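Local coordinates for protein cysteine synthase (PDB 5XEO) that probably makes L-cysteine and acetate from O-acetyl-L-serine and hydrogen sulfide, using pyridoxal 5'-phosphate as cofactor, at residues I32-E37 and V294-S299; D250-M255 and G267-G272. All coordinates share one frame; numbering follows the deposited sequence.

Interaction 1 (I32-E37 and V294-S299); sequences IYVKLE and VLSTDS. With PLP (pyridoxal-5'-phosphate), chain C.
Tyr33 and Lys35 offer their peptide groups to Val294 and Ser296, and the two parallel strands are joined by four backbone hydrogen bonds. Val294 is gripped at both ends: its N donates to Tyr33 O at 2.9 Å, and its O accepts from Lys35 N, nearly straight. Lys35 O takes the N-H of Ser296, which arrives 21° out of the carbonyl plane. The last bond, Glu37 N to Ser296 O, is the most bent, 141° at the hydrogen; the same N-H also makes a weak bond back to Lys35 O, in an inverse gamma turn centred on Leu36. Between the peptides, Val34 CA lies 3.4 Å from Val294 O in a CA-H...O contact.

On the face carrying Val34 and Ser296, Val34 CG1 presses on Ser296 CB at 3.5 Å, a tight fit. With OG anti to the backbone N (chi1 169°), Ser296 hydrogen-bonds to Thr271 OG1 of helix 269-283. On the other face Lys35 and Leu295 run side by side, and Leu295 CD1 lies 3.8 Å from Glu37 CG. The buried charges beyond are paired: Lys35 NZ meets Glu163 and Thr17, while Glu37 divides its carboxylate between Arg48 and Thr45 at OE1 and Thr17 at OE2, which would probably help keep both ionised.

Past the strand, Thr297 puts CG2 3.4 Å from N1 of the pyridoxal phosphate ring, and Asp298 OD1 sits 3.3 Å from the ring's methyl C2A. Asp298 OD2 is held by Lys302, Tyr303 and Asn76, the last also a cofactor ligand. Strands 31-36 and 291-296 are neighbouring inner strands of a mixed sheet, and the loop after 291-296 delivers Thr297 and Asp298 to the cofactor, as in the fold-type II pyridoxal phosphate enzymes of the cysteine synthase family.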
loop_
_atom_site.group_PDB
_atom_site.type_symbol
_atom_site.label_atom_id
_atom_site.label_comp_id
_atom_site.label_asym_id
_atom_site.label_seq_id
_atom_site.Cartn_x
_atom_site.Cartn_y
_atom_site.Cartn_z
ATOM N N ILE A 32 22.836 -0.074 4.100
ATOM C CA ILE A 32 21.897 0.090 2.992
ATOM C C ILE A 32 20.526 0.466 3.578
ATOM O O ILE A 32 20.003 -0.232 4.471
ATOM C CB ILE A 32 21.797 -1.153 2.090
ATOM C CG1 ILE A 32 23.208 -1.522 1.566
ATOM C CG2 ILE A 32 20.830 -0.877 0.925
ATOM C CD1 ILE A 32 23.262 -2.550 0.446
ATOM N N TYR A 33 20.009 1.602 3.115
ATOM C CA TYR A 33 18.678 2.114 3.465
ATOM C C TYR A 33 17.811 2.055 2.184
ATOM O O TYR A 33 18.272 2.480 1.133
ATOM C CB TYR A 33 18.783 3.556 3.950
ATOM C CG TYR A 33 19.599 3.717 5.202
ATOM C CD1 TYR A 33 19.019 3.552 6.461
ATOM C CD2 TYR A 33 20.957 4.027 5.137
ATOM C CE1 TYR A 33 19.772 3.692 7.625
ATOM C CE2 TYR A 33 21.716 4.171 6.292
ATOM C CZ TYR A 33 21.122 3.986 7.525
ATOM O OH TYR A 33 21.886 4.134 8.662
ATOM N N VAL A 34 16.610 1.480 2.276
ATOM C CA VAL A 34 15.684 1.405 1.156
ATOM C C VAL A 34 14.577 2.447 1.400
ATOM O O VAL A 34 13.950 2.464 2.470
ATOM C CB VAL A 34 15.097 -0.002 0.983
ATOM C CG1 VAL A 34 14.154 -0.068 -0.212
ATOM C CG2 VAL A 34 16.231 -1.013 0.806
ATOM N N LYS A 35 14.409 3.325 0.417
ATOM C CA LYS A 35 13.363 4.328 0.411
ATOM C C LYS A 35 12.135 3.740 -0.243
ATOM O O LYS A 35 12.137 3.440 -1.435
ATOM C CB LYS A 35 13.814 5.604 -0.286
ATOM C CG LYS A 35 12.824 6.749 -0.060
ATOM C CD LYS A 35 13.436 8.073 -0.460
ATOM C CE LYS A 35 12.514 9.276 -0.333
ATOM N NZ LYS A 35 11.893 9.384 0.991
ATOM N N LEU A 36 11.076 3.553 0.551
ATOM C CA LEU A 36 9.937 2.762 0.107
ATOM C C LEU A 36 8.886 3.630 -0.573
ATOM O O LEU A 36 7.951 4.113 0.072
ATOM C CB LEU A 36 9.329 2.013 1.289
ATOM C CG LEU A 36 10.242 1.035 2.008
ATOM C CD1 LEU A 36 9.544 0.521 3.259
ATOM C CD2 LEU A 36 10.576 -0.116 1.094
ATOM N N GLU A 37 9.040 3.818 -1.876
ATOM C CA GLU A 37 8.057 4.576 -2.650
ATOM C C GLU A 37 6.710 3.846 -2.839
ATOM O O GLU A 37 5.697 4.487 -3.180
ATOM C CB GLU A 37 8.632 5.014 -3.988
ATOM C CG GLU A 37 9.845 5.879 -3.845
ATOM C CD GLU A 37 9.500 7.258 -3.367
ATOM O OE1 GLU A 37 8.673 7.915 -4.055
ATOM O OE2 GLU A 37 10.051 7.674 -2.320
ATOM N N VAL A 294 18.967 3.140 -1.619
ATOM C CA VAL A 294 18.342 2.526 -2.765
ATOM C C VAL A 294 16.887 3.010 -2.819
ATOM O O VAL A 294 16.162 2.910 -1.829
ATOM C CB VAL A 294 18.353 0.992 -2.611
ATOM C CG1 VAL A 294 17.397 0.300 -3.576
ATOM C CG2 VAL A 294 19.773 0.480 -2.780
ATOM N N LEU A 295 16.447 3.425 -4.007
ATOM C CA LEU A 295 15.046 3.748 -4.222
ATOM C C LEU A 295 14.280 2.487 -4.589
ATOM O O LEU A 295 14.592 1.855 -5.592
ATOM C CB LEU A 295 14.903 4.800 -5.323
ATOM C CG LEU A 295 13.558 5.503 -5.326
ATOM C CD1 LEU A 295 13.577 6.579 -4.250
ATOM C CD2 LEU A 295 13.251 6.141 -6.679
ATOM N N SER A 296 13.291 2.131 -3.769
ATOM C CA SER A 296 12.329 1.088 -4.062
ATOM C C SER A 296 11.147 1.794 -4.742
ATOM O O SER A 296 10.402 2.523 -4.070
ATOM C CB SER A 296 11.830 0.390 -2.784
ATOM O OG SER A 296 10.712 -0.463 -3.060
ATOM N N THR A 297 10.991 1.587 -6.051
ATOM C CA THR A 297 10.081 2.388 -6.850
ATOM C C THR A 297 8.605 2.057 -6.638
ATOM O O THR A 297 7.806 2.977 -6.633
ATOM C CB THR A 297 10.479 2.393 -8.342
ATOM O OG1 THR A 297 11.820 2.922 -8.429
ATOM C CG2 THR A 297 9.546 3.270 -9.171
ATOM N N ASP A 298 8.245 0.789 -6.433
ATOM C CA ASP A 298 6.853 0.462 -6.113
ATOM C C ASP A 298 6.792 -0.732 -5.194
ATOM O O ASP A 298 7.804 -1.378 -4.940
ATOM C CB ASP A 298 5.982 0.282 -7.379
ATOM C CG ASP A 298 6.238 -0.984 -8.152
ATOM O OD1 ASP A 298 7.306 -1.611 -7.961
ATOM O OD2 ASP A 298 5.398 -1.316 -9.016
ATOM N N SER A 299 5.597 -1.019 -4.711
ATOM C CA SER A 299 5.416 -2.133 -3.814
ATOM C C SER A 299 5.161 -3.323 -4.698
ATOM O O SER A 299 4.882 -3.171 -5.877
ATOM C CB SER A 299 4.266 -1.885 -2.836
ATOM O OG SER A 299 3.072 -1.762 -3.533
HETATM N N1 PLP C . 10.326 0.795 -11.313
HETATM C C2 PLP C . 8.964 0.894 -11.483
HETATM C C2A PLP C . 8.053 -0.101 -10.799
HETATM C C3 PLP C . 8.444 1.983 -12.208
HETATM O O3 PLP C . 7.114 2.117 -12.344
HETATM C C4 PLP C . 9.288 2.901 -12.843
HETATM C C4A PLP C . 8.772 4.038 -13.715
HETATM C C5 PLP C . 10.679 2.754 -12.696
HETATM C C6 PLP C . 11.176 1.694 -11.925
HETATM C C5A PLP C . 11.645 3.713 -13.343
HETATM O O4P PLP C . 11.626 5.063 -12.806
HETATM P P PLP C . 11.903 6.343 -13.722
HETATM O O1P PLP C . 11.894 7.418 -12.715
HETATM O O2P PLP C . 10.912 6.292 -14.823
HETATM O O3P PLP C . 13.313 6.163 -14.290
#

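Interaction 2 (D250-M255 and G267-G272); sequences DDAFEM and GGISTG. With PLP (pyridoxal-5'-phosphate), chain C.
Phe253 and Ile269 make the main apolar contact between helix 249-263 and the start of helix 269-283. Ile269 lies on one side of the ring: its CG2 is over the face, a CH-pi contact 4.2 Å from the centroid and 22° off the ring normal, while CD1, on that same side near the rim, touches Phe253 CZ at 3.5 Å. The branches are set by chi1 of -56°, which places CG2 anti to the backbone N and swings CG1, with CD1 beyond it, to the side of that N. Ala252 CB adds a looser touch on Ile269 CG2 at 4.2 Å, so the isoleucine is met by the adjacent Ala252 and Phe253. Tyr303 and Met256 pack against Ile269 as well.

The second kind of contact involves the backbone. Gly272, without a side chain, brings its CA to Ala252 O at 3.4 Å in a CA-H...O contact, and Ala252 and Gly272 are the nearest CA pair of the two segments, 4.5 Å apart. Met255 sets side chain on carbonyl, its CB resting 3.5 Å from Gly272 O before the chain turns off toward Phe275 and Leu279. This is a close helix-to-helix approach at a glycine, in the part of the cysteine synthase fold built around the six-stranded mixed sheet.

Polar bonding belongs to the helix start and the cofactor. Gly268 is the N-cap, and Gly268 O receives the N-H of Gly272 at 3.2 Å. Ser270, pointing away from helix 249-263, donates OG to N1 of the pyridine ring at 2.5 Å, a short bond. Its chi1 of 75° sets OG between the backbone N and carbonyl carbon, facing the ring nitrogen, while Ser270 O accepts from Thr274 OG1.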
loop_
_atom_site.group_PDB
_atom_site.type_symbol
_atom_site.label_atom_id
_atom_site.label_comp_id
_atom_site.label_asym_id
_atom_site.label_seq_id
_atom_site.Cartn_x
_atom_site.Cartn_y
_atom_site.Cartn_z
ATOM N N ASP A 250 16.545 -12.914 -13.658
ATOM C CA ASP A 250 16.569 -13.961 -12.633
ATOM C C ASP A 250 16.995 -13.420 -11.291
ATOM O O ASP A 250 16.324 -13.678 -10.309
ATOM C CB ASP A 250 17.475 -15.145 -13.056
ATOM C CG ASP A 250 18.853 -14.682 -13.549
ATOM O OD1 ASP A 250 19.654 -14.212 -12.731
ATOM O OD2 ASP A 250 19.107 -14.739 -14.765
ATOM N N ASP A 251 18.070 -12.628 -11.247
ATOM C CA ASP A 251 18.566 -12.060 -10.007
ATOM C C ASP A 251 17.608 -11.025 -9.391
ATOM O O ASP A 251 17.529 -10.910 -8.155
ATOM C CB ASP A 251 19.949 -11.429 -10.168
ATOM C CG ASP A 251 21.005 -12.432 -10.626
ATOM O OD1 ASP A 251 20.801 -13.621 -10.421
ATOM O OD2 ASP A 251 21.994 -12.010 -11.257
ATOM N N ALA A 252 16.919 -10.267 -10.244
ATOM C CA ALA A 252 15.928 -9.281 -9.767
ATOM C C ALA A 252 14.763 -9.972 -9.020
ATOM O O ALA A 252 14.394 -9.536 -7.926
ATOM C CB ALA A 252 15.396 -8.462 -10.926
ATOM N N PHE A 253 14.203 -11.027 -9.613
ATOM C CA PHE A 253 13.186 -11.850 -8.965
ATOM C C PHE A 253 13.669 -12.503 -7.672
ATOM O O PHE A 253 12.949 -12.498 -6.660
ATOM C CB PHE A 253 12.606 -12.922 -9.912
ATOM C CG PHE A 253 11.588 -12.386 -10.857
ATOM C CD1 PHE A 253 11.968 -11.853 -12.086
ATOM C CD2 PHE A 253 10.241 -12.354 -10.509
ATOM C CE1 PHE A 253 11.023 -11.328 -12.957
ATOM C CE2 PHE A 253 9.289 -11.811 -11.382
ATOM C CZ PHE A 253 9.690 -11.313 -12.606
ATOM N N GLU A 254 14.869 -13.077 -7.699
ATOM C CA GLU A 254 15.423 -13.681 -6.506
ATOM C C GLU A 254 15.582 -12.667 -5.384
ATOM O O GLU A 254 15.278 -12.971 -4.221
ATOM C CB GLU A 254 16.781 -14.379 -6.776
ATOM C CG GLU A 254 16.685 -15.664 -7.600
ATOM C CD GLU A 254 15.759 -16.722 -6.998
ATOM O OE1 GLU A 254 15.677 -16.817 -5.747
ATOM O OE2 GLU A 254 15.099 -17.453 -7.782
ATOM N N MET A 255 16.080 -11.476 -5.708
ATOM C CA MET A 255 16.287 -10.484 -4.681
ATOM C C MET A 255 14.952 -9.916 -4.161
ATOM O O MET A 255 14.847 -9.596 -2.985
ATOM C CB MET A 255 17.222 -9.375 -5.161
ATOM C CG MET A 255 17.777 -8.521 -4.041
ATOM S SD MET A 255 18.564 -9.378 -2.630
ATOM C CE MET A 255 19.525 -10.604 -3.520
ATOM N N GLY A 267 8.673 -5.247 -2.229
ATOM C CA GLY A 267 8.893 -4.317 -3.329
ATOM C C GLY A 267 8.650 -4.998 -4.649
ATOM O O GLY A 267 8.511 -6.218 -4.732
ATOM N N GLY A 268 8.551 -4.184 -5.693
ATOM C CA GLY A 268 8.359 -4.680 -7.026
ATOM C C GLY A 268 9.630 -5.316 -7.568
ATOM O O GLY A 268 10.657 -5.408 -6.883
ATOM N N ILE A 269 9.543 -5.697 -8.830
ATOM C CA ILE A 269 10.651 -6.352 -9.523
ATOM C C ILE A 269 11.804 -5.388 -9.663
ATOM O O ILE A 269 12.958 -5.800 -9.524
ATOM C CB ILE A 269 10.225 -6.888 -10.903
ATOM C CG1 ILE A 269 9.029 -7.835 -10.763
ATOM C CG2 ILE A 269 11.370 -7.661 -11.548
ATOM C CD1 ILE A 269 8.325 -8.104 -12.082
ATOM N N SER A 270 11.518 -4.110 -9.921
ATOM C CA SER A 270 12.590 -3.126 -10.066
ATOM C C SER A 270 13.304 -2.877 -8.757
ATOM O O SER A 270 14.466 -2.482 -8.767
ATOM C CB SER A 270 12.097 -1.789 -10.705
ATOM O OG SER A 270 11.354 -0.979 -9.800
ATOM N N THR A 271 12.610 -3.060 -7.624
ATOM C CA THR A 271 13.236 -2.911 -6.312
ATOM C C THR A 271 14.239 -4.062 -6.112
ATOM O O THR A 271 15.341 -3.862 -5.627
ATOM C CB THR A 271 12.167 -2.901 -5.195
ATOM O OG1 THR A 271 11.347 -1.723 -5.329
ATOM C CG2 THR A 271 12.805 -2.940 -3.853
ATOM N N GLY A 272 13.835 -5.255 -6.514
ATOM C CA GLY A 272 14.752 -6.407 -6.530
ATOM C C GLY A 272 15.980 -6.155 -7.386
ATOM O O GLY A 272 17.069 -6.368 -6.930
HETATM N N1 PLP C . 10.326 0.795 -11.313
HETATM C C2 PLP C . 8.964 0.894 -11.483
HETATM C C2A PLP C . 8.053 -0.101 -10.799
HETATM C C3 PLP C . 8.444 1.983 -12.208
HETATM O O3 PLP C . 7.114 2.117 -12.344
HETATM C C4 PLP C . 9.288 2.901 -12.843
HETATM C C4A PLP C . 8.772 4.038 -13.715
HETATM C C5 PLP C . 10.679 2.754 -12.696
HETATM C C6 PLP C . 11.176 1.694 -11.925
HETATM C C5A PLP C . 11.645 3.713 -13.343
HETATM O O4P PLP C . 11.626 5.063 -12.806
HETATM P P PLP C . 11.903 6.343 -13.722
HETATM O O1P PLP C . 11.894 7.418 -12.715
HETATM O O2P PLP C . 10.912 6.292 -14.823
HETATM O O3P PLP C . 13.313 6.163 -14.290
#

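How the interactions relate
After strands 6-7 and 19-21 the chain enters strand 31-36, then passes through the helices and strands of the rest of the fold before interaction 1 closes a very long loop at residues 294-299, 257 residues later. Interaction 2 is nested inside that loop and closes a short one, bringing helix 249-263 against the start of helix 269-283 with 11 residues between the segments. The latter helix is followed by strand 291-296, the second partner of interaction 1. Interaction 1 joins two strands and interaction 2 two helices; a probable bond from Gly268 N to Asp298 O and the Ser296-Thr271 pair tie the layers together, and both contacts reach the same cofactor ring.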